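Local coordinates for esterase (Alcaligenes sp., PDB 1QLW), which hydrolyses carboxylic esters, probably through a serine nucleophile, on an alpha/beta-hydrolase fold, at residues A[33-38]-A[120-125]; A[166-171]-A[297-302]; A[211-216]-A[246-251]; A[286-291]-A[310-315]. All coordinates share one frame; numbering follows the deposited sequence.

Contact 1: residues A[33-38]-A[120-125]; sequences LSLSPK and VKLGKA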
loop_
_atom_site.group_PDB
_atom_site.type_symbol
_atom_site.label_atom_id
_atom_site.label_comp_id
_atom_site.label_asym_id
_atom_site.label_seq_id
_atom_site.Cartn_x
_atom_site.Cartn_y
_atom_site.Cartn_z
ATOM N N LEU A 33 7.820 21.520 -3.888
ATOM C CA LEU A 33 6.974 20.531 -3.238
ATOM C C LEU A 33 5.500 20.845 -3.305
ATOM O O LEU A 33 4.658 19.981 -3.033
ATOM C CB LEU A 33 7.353 20.381 -1.759
ATOM C CG LEU A 33 8.742 19.821 -1.485
ATOM C CD1 LEU A 33 8.982 19.815 0.019
ATOM C CD2 LEU A 33 8.924 18.437 -2.085
ATOM N N SER A 34 5.141 22.088 -3.617
ATOM C CA SER A 34 3.753 22.523 -3.529
ATOM C C SER A 34 3.519 23.677 -4.494
ATOM O O SER A 34 4.415 24.462 -4.746
ATOM C CB SER A 34 3.466 22.934 -2.089
ATOM O OG SER A 34 2.138 23.352 -1.910
ATOM N N LEU A 35 2.286 23.789 -4.923
ATOM C CA LEU A 35 1.780 24.888 -5.718
ATOM C C LEU A 35 0.892 25.814 -4.887
ATOM O O LEU A 35 0.355 26.776 -5.447
ATOM C CB LEU A 35 0.943 24.338 -6.876
ATOM C CG LEU A 35 1.396 23.059 -7.589
ATOM C CD1 LEU A 35 0.241 22.536 -8.437
ATOM C CD2 LEU A 35 2.666 23.327 -8.389
ATOM N N SER A 36 0.668 25.493 -3.613
ATOM C CA SER A 36 -0.195 26.353 -2.797
ATOM C C SER A 36 0.430 26.630 -1.442
ATOM O O SER A 36 1.286 25.912 -0.925
ATOM C CB SER A 36 -1.598 25.790 -2.609
ATOM O OG SER A 36 -1.842 25.216 -1.341
ATOM N N PRO A 37 -0.096 27.667 -0.782
ATOM C CA PRO A 37 0.389 28.070 0.522
ATOM C C PRO A 37 0.061 27.125 1.657
ATOM O O PRO A 37 0.656 27.260 2.734
ATOM C CB PRO A 37 -0.249 29.435 0.753
ATOM C CG PRO A 37 -1.477 29.424 -0.088
ATOM C CD PRO A 37 -1.137 28.593 -1.297
ATOM N N LYS A 38 -0.788 26.121 1.451
ATOM C CA LYS A 38 -1.103 25.167 2.504
ATOM C C LYS A 38 0.103 24.318 2.870
ATOM O O LYS A 38 0.101 23.661 3.920
ATOM C CB LYS A 38 -2.268 24.264 2.123
ATOM C CG LYS A 38 -3.671 24.815 2.243
ATOM C CD LYS A 38 -4.691 23.682 2.131
ATOM C CE LYS A 38 -4.603 22.739 3.319
ATOM N NZ LYS A 38 -5.679 21.710 3.303
ATOM N N VAL A 120 7.578 21.669 -13.683
ATOM C CA VAL A 120 7.030 21.931 -15.009
ATOM C C VAL A 120 5.734 22.710 -14.905
ATOM O O VAL A 120 5.506 23.679 -15.635
ATOM C CB VAL A 120 6.868 20.612 -15.778
ATOM C CG1 VAL A 120 6.262 20.852 -17.147
ATOM C CG2 VAL A 120 8.207 19.904 -15.899
ATOM N N LYS A 121 4.847 22.345 -13.973
ATOM C CA LYS A 121 3.591 23.069 -13.804
ATOM C C LYS A 121 3.829 24.530 -13.479
ATOM O O LYS A 121 3.058 25.395 -13.897
ATOM C CB LYS A 121 2.737 22.373 -12.746
ATOM C CG LYS A 121 1.293 22.847 -12.817
ATOM C CD LYS A 121 0.438 21.879 -12.011
ATOM C CE LYS A 121 -0.955 22.406 -11.854
ATOM N NZ LYS A 121 -1.694 22.508 -13.121
ATOM N N LEU A 122 4.869 24.811 -12.708
ATOM C CA LEU A 122 5.248 26.156 -12.310
ATOM C C LEU A 122 5.972 26.926 -13.396
ATOM O O LEU A 122 6.340 28.093 -13.182
ATOM C CB LEU A 122 6.120 26.062 -11.052
ATOM C CG LEU A 122 5.360 25.691 -9.774
ATOM C CD1 LEU A 122 6.334 25.240 -8.698
ATOM C CD2 LEU A 122 4.538 26.873 -9.270
ATOM N N GLY A 123 6.271 26.304 -14.533
ATOM C CA GLY A 123 6.958 26.962 -15.626
ATOM C C GLY A 123 8.447 27.136 -15.387
ATOM O O GLY A 123 9.078 27.914 -16.106
ATOM N N LYS A 124 9.011 26.381 -14.459
ATOM C CA LYS A 124 10.431 26.478 -14.120
ATOM C C LYS A 124 11.285 25.444 -14.830
ATOM O O LYS A 124 12.510 25.566 -14.833
ATOM C CB LYS A 124 10.600 26.354 -12.605
ATOM C CG LYS A 124 9.925 27.471 -11.835
ATOM C CD LYS A 124 10.219 27.401 -10.347
ATOM C CE LYS A 124 9.537 28.525 -9.596
ATOM N NZ LYS A 124 9.995 28.639 -8.186
ATOM N N ALA A 125 10.678 24.417 -15.402
ATOM C CA ALA A 125 11.384 23.337 -16.068
ATOM C C ALA A 125 10.537 22.904 -17.263
ATOM O O ALA A 125 9.309 23.058 -17.272
ATOM C CB ALA A 125 11.584 22.162 -15.125
#

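Contact 2: residues A[166-171]-A[297-302]; sequences AELWQQ and SHMMMQ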
loop_
_atom_site.group_PDB
_atom_site.type_symbol
_atom_site.label_atom_id
_atom_site.label_comp_id
_atom_site.label_asym_id
_atom_site.label_seq_id
_atom_site.Cartn_x
_atom_site.Cartn_y
_atom_site.Cartn_z
ATOM N N ALA A 166 -11.813 -7.725 -14.081
ATOM C CA ALA A 166 -12.038 -6.373 -13.560
ATOM C C ALA A 166 -11.286 -6.130 -12.260
ATOM O O ALA A 166 -10.755 -5.037 -12.009
ATOM C CB ALA A 166 -13.517 -6.103 -13.325
ATOM N N GLU A 167 -11.279 -7.134 -11.389
ATOM C CA GLU A 167 -10.589 -7.045 -10.104
ATOM C C GLU A 167 -9.090 -7.007 -10.336
ATOM O O GLU A 167 -8.395 -6.242 -9.647
ATOM C CB GLU A 167 -11.015 -8.173 -9.181
ATOM C CG GLU A 167 -12.448 -8.067 -8.676
ATOM C CD GLU A 167 -13.528 -8.517 -9.615
ATOM O OE1 GLU A 167 -13.304 -9.085 -10.688
ATOM O OE2 GLU A 167 -14.706 -8.278 -9.232
ATOM N N LEU A 168 -8.556 -7.765 -11.288
ATOM C CA LEU A 168 -7.136 -7.627 -11.589
ATOM C C LEU A 168 -6.828 -6.195 -12.022
ATOM O O LEU A 168 -5.873 -5.581 -11.558
ATOM C CB LEU A 168 -6.717 -8.596 -12.687
ATOM C CG LEU A 168 -5.271 -8.442 -13.170
ATOM C CD1 LEU A 168 -4.265 -8.689 -12.066
ATOM C CD2 LEU A 168 -5.044 -9.388 -14.346
ATOM N N TRP A 169 -7.659 -5.640 -12.903
ATOM C CA TRP A 169 -7.394 -4.271 -13.365
ATOM C C TRP A 169 -7.411 -3.284 -12.221
ATOM O O TRP A 169 -6.668 -2.303 -12.199
ATOM C CB TRP A 169 -8.375 -3.845 -14.449
ATOM C CG TRP A 169 -8.544 -4.781 -15.609
ATOM C CD1 TRP A 169 -9.719 -4.975 -16.289
ATOM C CD2 TRP A 169 -7.582 -5.628 -16.230
ATOM N NE1 TRP A 169 -9.538 -5.878 -17.294
ATOM C CE2 TRP A 169 -8.236 -6.310 -17.281
ATOM C CE3 TRP A 169 -6.231 -5.918 -16.050
ATOM C CZ2 TRP A 169 -7.619 -7.240 -18.118
ATOM C CZ3 TRP A 169 -5.592 -6.837 -16.872
ATOM C CH2 TRP A 169 -6.296 -7.479 -17.901
ATOM N N GLN A 170 -8.268 -3.520 -11.200
ATOM C CA GLN A 170 -8.298 -2.655 -10.040
ATOM C C GLN A 170 -6.962 -2.606 -9.306
ATOM O O GLN A 170 -6.674 -1.574 -8.682
ATOM C CB GLN A 170 -9.380 -3.089 -9.046
ATOM C CG GLN A 170 -10.793 -2.775 -9.470
ATOM C CD GLN A 170 -11.811 -3.366 -8.505
ATOM O OE1 GLN A 170 -11.690 -4.549 -8.160
ATOM N NE2 GLN A 170 -12.775 -2.589 -8.048
ATOM N N GLN A 171 -6.192 -3.699 -9.288
ATOM C CA GLN A 171 -4.959 -3.691 -8.517
ATOM C C GLN A 171 -3.756 -3.190 -9.304
ATOM O O GLN A 171 -2.665 -3.092 -8.720
ATOM C CB GLN A 171 -4.674 -5.038 -7.873
ATOM C CG GLN A 171 -4.234 -6.156 -8.801
ATOM C CD GLN A 171 -3.799 -7.377 -8.016
ATOM O OE1 GLN A 171 -4.668 -8.156 -7.527
ATOM N NE2 GLN A 171 -2.530 -7.574 -7.849
ATOM N N SER A 297 -0.646 -18.840 -16.144
ATOM C CA SER A 297 -0.377 -17.539 -16.726
ATOM C C SER A 297 0.868 -16.940 -16.083
ATOM O O SER A 297 1.480 -17.501 -15.165
ATOM C CB SER A 297 -1.562 -16.607 -16.492
ATOM O OG SER A 297 -1.634 -16.155 -15.141
ATOM N N HIS A 298 1.195 -15.715 -16.509
ATOM C CA HIS A 298 2.272 -14.993 -15.832
ATOM C C HIS A 298 1.927 -14.666 -14.380
ATOM O O HIS A 298 2.813 -14.526 -13.544
ATOM C CB HIS A 298 2.513 -13.691 -16.594
ATOM C CG HIS A 298 3.605 -12.844 -16.056
ATOM N ND1 HIS A 298 4.914 -13.278 -15.953
ATOM C CD2 HIS A 298 3.605 -11.571 -15.597
ATOM C CE1 HIS A 298 5.646 -12.301 -15.437
ATOM N NE2 HIS A 298 4.878 -11.232 -15.253
ATOM N N MET A 299 0.637 -14.524 -14.093
ATOM C CA MET A 299 0.146 -14.221 -12.760
ATOM C C MET A 299 -0.143 -15.508 -11.997
ATOM O O MET A 299 -1.196 -15.667 -11.364
ATOM C CB MET A 299 -1.092 -13.329 -12.849
ATOM C CG MET A 299 -0.854 -11.997 -13.520
ATOM S SD MET A 299 0.350 -10.937 -12.736
ATOM C CE MET A 299 -0.384 -10.685 -11.126
ATOM N N MET A 300 0.832 -16.422 -11.986
ATOM C CA MET A 300 0.567 -17.777 -11.487
ATOM C C MET A 300 0.264 -17.813 -9.992
ATOM O O MET A 300 -0.384 -18.749 -9.520
ATOM C CB MET A 300 1.698 -18.721 -11.857
ATOM C CG MET A 300 3.003 -18.389 -11.152
ATOM S SD MET A 300 4.327 -19.542 -11.624
ATOM C CE MET A 300 4.576 -19.018 -13.331
ATOM N N MET A 301 0.719 -16.816 -9.232
ATOM C CA MET A 301 0.386 -16.702 -7.820
ATOM C C MET A 301 -1.085 -16.369 -7.596
ATOM O O MET A 301 -1.591 -16.511 -6.481
ATOM C CB MET A 301 1.277 -15.694 -7.100
ATOM C CG MET A 301 1.071 -14.227 -7.438
ATOM S SD MET A 301 1.438 -13.730 -9.139
ATOM C CE MET A 301 3.237 -13.956 -9.118
ATOM N N GLN A 302 -1.803 -15.960 -8.642
ATOM C CA GLN A 302 -3.218 -15.645 -8.601
ATOM C C GLN A 302 -4.085 -16.670 -9.348
ATOM O O GLN A 302 -5.318 -16.574 -9.324
ATOM C CB GLN A 302 -3.494 -14.263 -9.223
ATOM C CG GLN A 302 -2.813 -13.144 -8.443
ATOM C CD GLN A 302 -3.005 -11.777 -9.056
ATOM O OE1 GLN A 302 -3.627 -11.625 -10.103
ATOM N NE2 GLN A 302 -2.434 -10.788 -8.373
#

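Contact 3: residues A[211-216]-A[246-251]; sequences YPFQTA and IPVLVV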
loop_
_atom_site.group_PDB
_atom_site.type_symbol
_atom_site.label_atom_id
_atom_site.label_comp_id
_atom_site.label_asym_id
_atom_site.label_seq_id
_atom_site.Cartn_x
_atom_site.Cartn_y
_atom_site.Cartn_z
ATOM N N TYR A 211 15.982 -8.475 -9.491
ATOM C CA TYR A 211 16.394 -7.784 -8.273
ATOM C C TYR A 211 17.168 -8.616 -7.281
ATOM O O TYR A 211 18.224 -8.165 -6.831
ATOM C CB TYR A 211 15.239 -7.085 -7.553
ATOM C CG TYR A 211 14.536 -5.943 -8.233
ATOM C CD1 TYR A 211 14.856 -5.432 -9.485
ATOM C CD2 TYR A 211 13.502 -5.303 -7.541
ATOM C CE1 TYR A 211 14.133 -4.384 -10.037
ATOM C CE2 TYR A 211 12.791 -4.250 -8.068
ATOM C CZ TYR A 211 13.109 -3.788 -9.331
ATOM O OH TYR A 211 12.423 -2.753 -9.926
ATOM N N PRO A 212 16.691 -9.790 -6.877
ATOM C CA PRO A 212 17.429 -10.536 -5.851
ATOM C C PRO A 212 18.838 -10.887 -6.257
ATOM O O PRO A 212 19.723 -10.978 -5.405
ATOM C CB PRO A 212 16.587 -11.778 -5.599
ATOM C CG PRO A 212 15.268 -11.498 -6.171
ATOM C CD PRO A 212 15.407 -10.428 -7.213
ATOM N N PHE A 213 19.036 -11.143 -7.547
ATOM C CA PHE A 213 20.361 -11.466 -8.051
ATOM C C PHE A 213 21.280 -10.258 -7.998
ATOM O O PHE A 213 22.466 -10.379 -7.707
ATOM C CB PHE A 213 20.260 -12.001 -9.484
ATOM C CG PHE A 213 19.362 -13.199 -9.608
ATOM C CD1 PHE A 213 19.774 -14.450 -9.169
ATOM C CD2 PHE A 213 18.102 -13.079 -10.150
ATOM C CE1 PHE A 213 18.947 -15.558 -9.294
ATOM C CE2 PHE A 213 17.270 -14.169 -10.293
ATOM C CZ PHE A 213 17.698 -15.415 -9.859
ATOM N N GLN A 214 20.734 -9.067 -8.317
ATOM C CA GLN A 214 21.501 -7.841 -8.174
ATOM C C GLN A 214 21.787 -7.563 -6.703
ATOM O O GLN A 214 22.876 -7.089 -6.353
ATOM C CB GLN A 214 20.742 -6.678 -8.824
ATOM C CG GLN A 214 20.651 -6.852 -10.324
ATOM C CD GLN A 214 19.795 -5.832 -11.023
ATOM O OE1 GLN A 214 18.922 -5.211 -10.406
ATOM N NE2 GLN A 214 19.988 -5.641 -12.317
ATOM N N THR A 215 20.848 -7.834 -5.810
ATOM C CA THR A 215 21.076 -7.653 -4.378
ATOM C C THR A 215 22.239 -8.542 -3.952
ATOM O O THR A 215 23.161 -8.069 -3.273
ATOM C CB THR A 215 19.811 -8.006 -3.589
ATOM O OG1 THR A 215 18.738 -7.143 -4.000
ATOM C CG2 THR A 215 20.025 -7.854 -2.097
ATOM N N ALA A 216 22.205 -9.821 -4.346
ATOM C CA ALA A 216 23.231 -10.755 -3.923
ATOM C C ALA A 216 24.606 -10.392 -4.453
ATOM O O ALA A 216 25.607 -10.582 -3.755
ATOM C CB ALA A 216 22.839 -12.171 -4.317
ATOM N N ILE A 246 24.213 -19.616 -3.192
ATOM C CA ILE A 246 22.805 -19.293 -2.942
ATOM C C ILE A 246 21.944 -20.154 -3.854
ATOM O O ILE A 246 21.985 -19.945 -5.072
ATOM C CB ILE A 246 22.544 -17.800 -3.230
ATOM C CG1 ILE A 246 23.368 -16.909 -2.298
ATOM C CG2 ILE A 246 21.069 -17.464 -3.074
ATOM C CD1 ILE A 246 23.437 -15.462 -2.724
ATOM N N PRO A 247 21.173 -21.092 -3.343
ATOM C CA PRO A 247 20.309 -21.904 -4.211
ATOM C C PRO A 247 19.305 -21.005 -4.917
ATOM O O PRO A 247 18.762 -20.068 -4.325
ATOM C CB PRO A 247 19.672 -22.908 -3.275
ATOM C CG PRO A 247 20.530 -22.932 -2.054
ATOM C CD PRO A 247 21.079 -21.525 -1.936
ATOM N N VAL A 248 19.031 -21.348 -6.177
ATOM C CA VAL A 248 18.140 -20.584 -7.029
ATOM C C VAL A 248 17.093 -21.452 -7.711
ATOM O O VAL A 248 17.408 -22.492 -8.268
ATOM C CB VAL A 248 18.941 -19.869 -8.142
ATOM C CG1 VAL A 248 18.042 -19.177 -9.152
ATOM C CG2 VAL A 248 19.974 -18.911 -7.566
ATOM N N LEU A 249 15.846 -20.961 -7.654
ATOM C CA LEU A 249 14.737 -21.564 -8.359
ATOM C C LEU A 249 14.108 -20.521 -9.276
ATOM O O LEU A 249 13.758 -19.445 -8.783
ATOM C CB LEU A 249 13.676 -22.075 -7.378
ATOM C CG LEU A 249 12.435 -22.694 -8.017
ATOM C CD1 LEU A 249 12.762 -23.988 -8.750
ATOM C CD2 LEU A 249 11.369 -22.963 -6.960
ATOM N N VAL A 250 13.989 -20.822 -10.557
ATOM C CA VAL A 250 13.316 -19.939 -11.513
ATOM C C VAL A 250 12.098 -20.712 -12.000
ATOM O O VAL A 250 12.230 -21.865 -12.407
ATOM C CB VAL A 250 14.244 -19.516 -12.659
ATOM C CG1 VAL A 250 13.479 -18.746 -13.718
ATOM C CG2 VAL A 250 15.429 -18.721 -12.114
ATOM N N VAL A 251 10.914 -20.099 -11.979
ATOM C CA VAL A 251 9.673 -20.789 -12.302
ATOM C C VAL A 251 9.008 -20.154 -13.517
ATOM O O VAL A 251 8.825 -18.933 -13.564
ATOM C CB VAL A 251 8.681 -20.737 -11.116
ATOM C CG1 VAL A 251 7.464 -21.608 -11.421
ATOM C CG2 VAL A 251 9.336 -21.176 -9.820
#

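Contact 4: residues A[286-291]-A[310-315]; sequences MSLPAL and ADLILD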
loop_
_atom_site.group_PDB
_atom_site.type_symbol
_atom_site.label_atom_id
_atom_site.label_comp_id
_atom_site.label_asym_id
_atom_site.label_seq_id
_atom_site.Cartn_x
_atom_site.Cartn_y
_atom_site.Cartn_z
ATOM N N MET A 286 12.169 -24.566 -13.099
ATOM C CA MET A 286 10.935 -25.310 -13.020
ATOM C C MET A 286 9.957 -24.808 -14.073
ATOM O O MET A 286 9.429 -23.702 -13.934
ATOM C CB MET A 286 10.380 -25.134 -11.607
ATOM C CG MET A 286 9.038 -25.782 -11.370
ATOM S SD MET A 286 8.415 -25.487 -9.710
ATOM C CE MET A 286 9.509 -26.494 -8.738
ATOM N N SER A 287 9.764 -25.601 -15.112
ATOM C CA SER A 287 8.783 -25.314 -16.145
ATOM C C SER A 287 7.552 -26.136 -15.769
ATOM O O SER A 287 7.562 -27.371 -15.814
ATOM C CB SER A 287 9.343 -25.649 -17.516
ATOM O OG SER A 287 8.384 -25.577 -18.514
ATOM N N LEU A 288 6.466 -25.469 -15.396
ATOM C CA LEU A 288 5.292 -26.177 -14.896
ATOM C C LEU A 288 4.776 -27.219 -15.851
ATOM O O LEU A 288 4.431 -28.312 -15.370
ATOM C CB LEU A 288 4.264 -25.157 -14.409
ATOM C CG LEU A 288 4.719 -24.346 -13.181
ATOM C CD1 LEU A 288 3.744 -23.213 -12.934
ATOM C CD2 LEU A 288 4.844 -25.225 -11.955
ATOM N N PRO A 289 4.653 -26.977 -17.148
ATOM C CA PRO A 289 4.132 -28.009 -18.046
ATOM C C PRO A 289 4.909 -29.304 -18.020
ATOM O O PRO A 289 4.315 -30.388 -18.157
ATOM C CB PRO A 289 4.206 -27.357 -19.427
ATOM C CG PRO A 289 4.007 -25.898 -19.113
ATOM C CD PRO A 289 4.858 -25.712 -17.871
ATOM N N ALA A 290 6.217 -29.264 -17.792
ATOM C CA ALA A 290 7.029 -30.472 -17.707
ATOM C C ALA A 290 6.707 -31.299 -16.468
ATOM O O ALA A 290 6.954 -32.517 -16.458
ATOM C CB ALA A 290 8.502 -30.099 -17.715
ATOM N N LEU A 291 6.082 -30.689 -15.469
ATOM C CA LEU A 291 5.653 -31.390 -14.271
ATOM C C LEU A 291 4.200 -31.830 -14.391
ATOM O O LEU A 291 3.605 -32.324 -13.421
ATOM C CB LEU A 291 5.820 -30.502 -13.030
ATOM C CG LEU A 291 7.258 -30.068 -12.741
ATOM C CD1 LEU A 291 7.283 -29.153 -11.530
ATOM C CD2 LEU A 291 8.194 -31.246 -12.510
ATOM N N ALA A 310 2.330 -23.026 -5.372
ATOM C CA ALA A 310 2.993 -22.677 -4.115
ATOM C C ALA A 310 3.625 -23.903 -3.457
ATOM O O ALA A 310 4.746 -23.818 -2.933
ATOM C CB ALA A 310 2.024 -22.019 -3.147
ATOM N N ASP A 311 2.926 -25.042 -3.449
ATOM C CA ASP A 311 3.490 -26.238 -2.839
ATOM C C ASP A 311 4.773 -26.671 -3.516
ATOM O O ASP A 311 5.699 -27.115 -2.847
ATOM C CB ASP A 311 2.482 -27.385 -2.864
ATOM C CG ASP A 311 1.451 -27.282 -1.769
ATOM O OD1 ASP A 311 1.563 -26.405 -0.892
ATOM O OD2 ASP A 311 0.516 -28.108 -1.778
ATOM N N LEU A 312 4.855 -26.569 -4.839
ATOM C CA LEU A 312 6.095 -26.916 -5.540
ATOM C C LEU A 312 7.225 -26.019 -5.073
ATOM O O LEU A 312 8.353 -26.475 -4.876
ATOM C CB LEU A 312 5.887 -26.825 -7.042
ATOM C CG LEU A 312 5.035 -27.940 -7.654
ATOM C CD1 LEU A 312 4.570 -27.552 -9.043
ATOM C CD2 LEU A 312 5.819 -29.245 -7.709
ATOM N N ILE A 313 6.960 -24.721 -4.965
ATOM C CA ILE A 313 7.978 -23.767 -4.544
ATOM C C ILE A 313 8.381 -24.003 -3.097
ATOM O O ILE A 313 9.571 -24.017 -2.768
ATOM C CB ILE A 313 7.461 -22.331 -4.769
ATOM C CG1 ILE A 313 7.353 -22.064 -6.280
ATOM C CG2 ILE A 313 8.359 -21.320 -4.087
ATOM C CD1 ILE A 313 6.645 -20.756 -6.602
ATOM N N LEU A 314 7.406 -24.193 -2.214
ATOM C CA LEU A 314 7.713 -24.410 -0.802
ATOM C C LEU A 314 8.473 -25.709 -0.570
ATOM O O LEU A 314 9.367 -25.775 0.272
ATOM C CB LEU A 314 6.447 -24.357 0.048
ATOM C CG LEU A 314 5.728 -23.010 0.084
ATOM C CD1 LEU A 314 4.431 -23.135 0.861
ATOM C CD2 LEU A 314 6.617 -21.927 0.685
ATOM N N ASP A 315 8.137 -26.740 -1.347
ATOM C CA ASP A 315 8.881 -28.005 -1.267
ATOM C C ASP A 315 10.344 -27.758 -1.617
ATOM O O ASP A 315 11.263 -28.235 -0.943
ATOM C CB ASP A 315 8.290 -29.057 -2.197
ATOM C CG ASP A 315 9.129 -30.314 -2.311
ATOM O OD1 ASP A 315 9.095 -31.152 -1.387
ATOM O OD2 ASP A 315 9.843 -30.473 -3.325
#

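Contact 1: residues A[33-38]-A[120-125]
Ser34 brushes the other segment with its backbone: its O lies 4.5 Å from Leu122 CD1, while its side chain is directed away from that segment. The next residue, Leu35, carries the contact by straddling two neighbours with its two methyl branches. Its CG stands anti to the carbonyl carbon (chi1 -38°, off the staggered position), which sends the fork between Lys121 and Leu122. On one branch, Leu35 CD1 rests 3.6 Å from Lys121 CE and equally near CD, the leucine crossing the aliphatic chain at about a right angle. On the other, Leu35 CD2 sits 3.8 Å from Leu122 CG, with both Leu122 methyls scarcely farther off. The Lys121 chain runs extended until chi4 (65°) bends it, and NZ then donates to Leu130 O of the second subunit. Both partners lie where helix 115-121 gives out in a Schellman motif: Gly123 takes a positive phi, and Gly123 N bonds back to Val120 O at 2.9 Å. The opposing segment belongs to the loop between strands 26-30 and 43-57, far from the centre of the chain and next to the second subunit. Farther along this loop, Ser36 closes an ST turn, its OG accepting from Lys38 N at 3.1 Å with an N-H...O angle of 162°. Lys38 O in turn receives a hydrogen bond from Arg261 NH1 of the second subunit.

Contact 2: residues A[166-171]-A[297-302]
Leu168 and Gln171 meet Met299 and Gln302 in a small, fully buried contact between a helix and an irregular loop. In this alpha/beta-hydrolase fold, helix 165-171 belongs to the long insertion between strands 99-103 and 200-205, whereas 297-302 follows strand 283-287, the last of the sheet. That loop is where the fold places its catalytic histidine. His298 ND1 is hydrogen-bonded to Glu230, and its NE2 lies close to Ser206 OG, an arrangement consistent with a Ser-His-Glu triad. The helix therefore packs on residues one and four places after the probable active-site histidine. The loop is tightly wound: Ser297 OG accepts from Met299 N at 3.0 Å in an ST turn, Met299 is the centre of an inverse gamma turn, and Gln302 N bonds Met299 O at 2.8 Å. Gln302 reaches out with its chain extended beyond CG, crossing Leu168 at about a right angle and meeting Gln171 from the opposite direction. The two amide planes are 58° apart. Gln302 NE2 has a firm partner in Thr77 O. Leu168, its CG anti to the backbone N (chi1 175°), turns CD1 toward the loop, 4.5 Å from Met299 CE. The same Leu168 methyl comes to 3.6 Å from Gln302 OE1, a buried oxygen for which the model has no polar partner.

Contact 3: residues A[211-216]-A[246-251]
Phe213 and Val248 form the larger half of this contact, and the valine meets the edge of the ring instead of its face. Val248 CG1 lies in the plane of the phenyl group, 3.7 Å from Phe213 CE1 and 3.8 Å from Phe213 CZ, while the other branch, Val248 CG2, stands 3.9 Å from the same CE1. The two side chains approach from opposite directions. Although the Phe213 side chain does not start out straight at the strand, its length carries the far rim of the ring across. Helix 211-218 is the link of a beta-alpha-beta crossover between the parallel strands 200-205 and 223-229 of the alpha/beta-hydrolase sheet, and here it reaches beyond its own pair of strands to the next one, 248-252. Phe272 of helix 263-278 joins Phe213 in an edge-to-face stack and also touches Val248, tying a second helix into the same buried layer. One turn after Phe213, Ala216 provides the other point of touch. Ile246, just ahead of the strand, has CG1 anti to the carbonyl carbon (chi1 -62°) and a nearly extended chi2 of 166°, which projects its terminal methyl CD1 to 3.7 Å from Ala216 CB.

Contact 4: residues A[286-291]-A[310-315]
With CG anti to the backbone N (chi1 176°) and chi2 also extended, Met286 reaches straight out to Leu312 before chi3 (-71°) bends its methyl along the helix. Leu312 answers with CG anti to its carbonyl carbon (chi1 -73°), so that its fork points past the methionine toward Leu288 and Leu291. The setting is the end of the alpha/beta-hydrolase sheet: strand 283-287, the last to be added along the chain, is packed against the C-terminal helix 306-319. The contact is apolar, and every touch on the helix side is made by Leu312. At its base, Leu312 CB has Met286 SD at 3.9 Å and Met286 CE at 4.0 Å; the same methyl lies 4.0 Å from Leu312 O, so it touches the backbone carbonyl as well as the side chain. At its tip, Leu312 CD1 meets Leu288 CD2 at 3.7 Å. After strand 283-287 the chain enters a short 3-10 segment, 289-291, where Leu291 N bonds back to Leu288 O at 2.9 Å. That turn brings two leucines round to the same partner from different positions. Leu288 is buried, whereas Leu291 sits at the exposed border. Leu291 and Leu312 meet tip to tip: Leu291 CD1 stands 4.0 Å from Leu312 CD1 and 4.1 Å from Leu312 CD2.

Contact 1 stands apart, its centre 37 to 51 Å from the other three, out by the second subunit, which contact 2 also touches. It closes before the others open along the chain. Contact 3 is nested inside the loop closed by contact 2, whereas contacts 2 and 4 interleave. Contacts 3 and 4, with centres 17 Å apart, share the sheet through neighbouring strands 248-252 and 283-287, where Val250 O and Met286 N are 2.8 Å apart, a probable hydrogen bond. Met300 of contact 2 touches both: its SD packs on Val251 CG1 and Leu288 CD1. The probable active-site loop 297-302 is thus backed by the sheet's last strands, while contact 1 lies at the interface between the subunits.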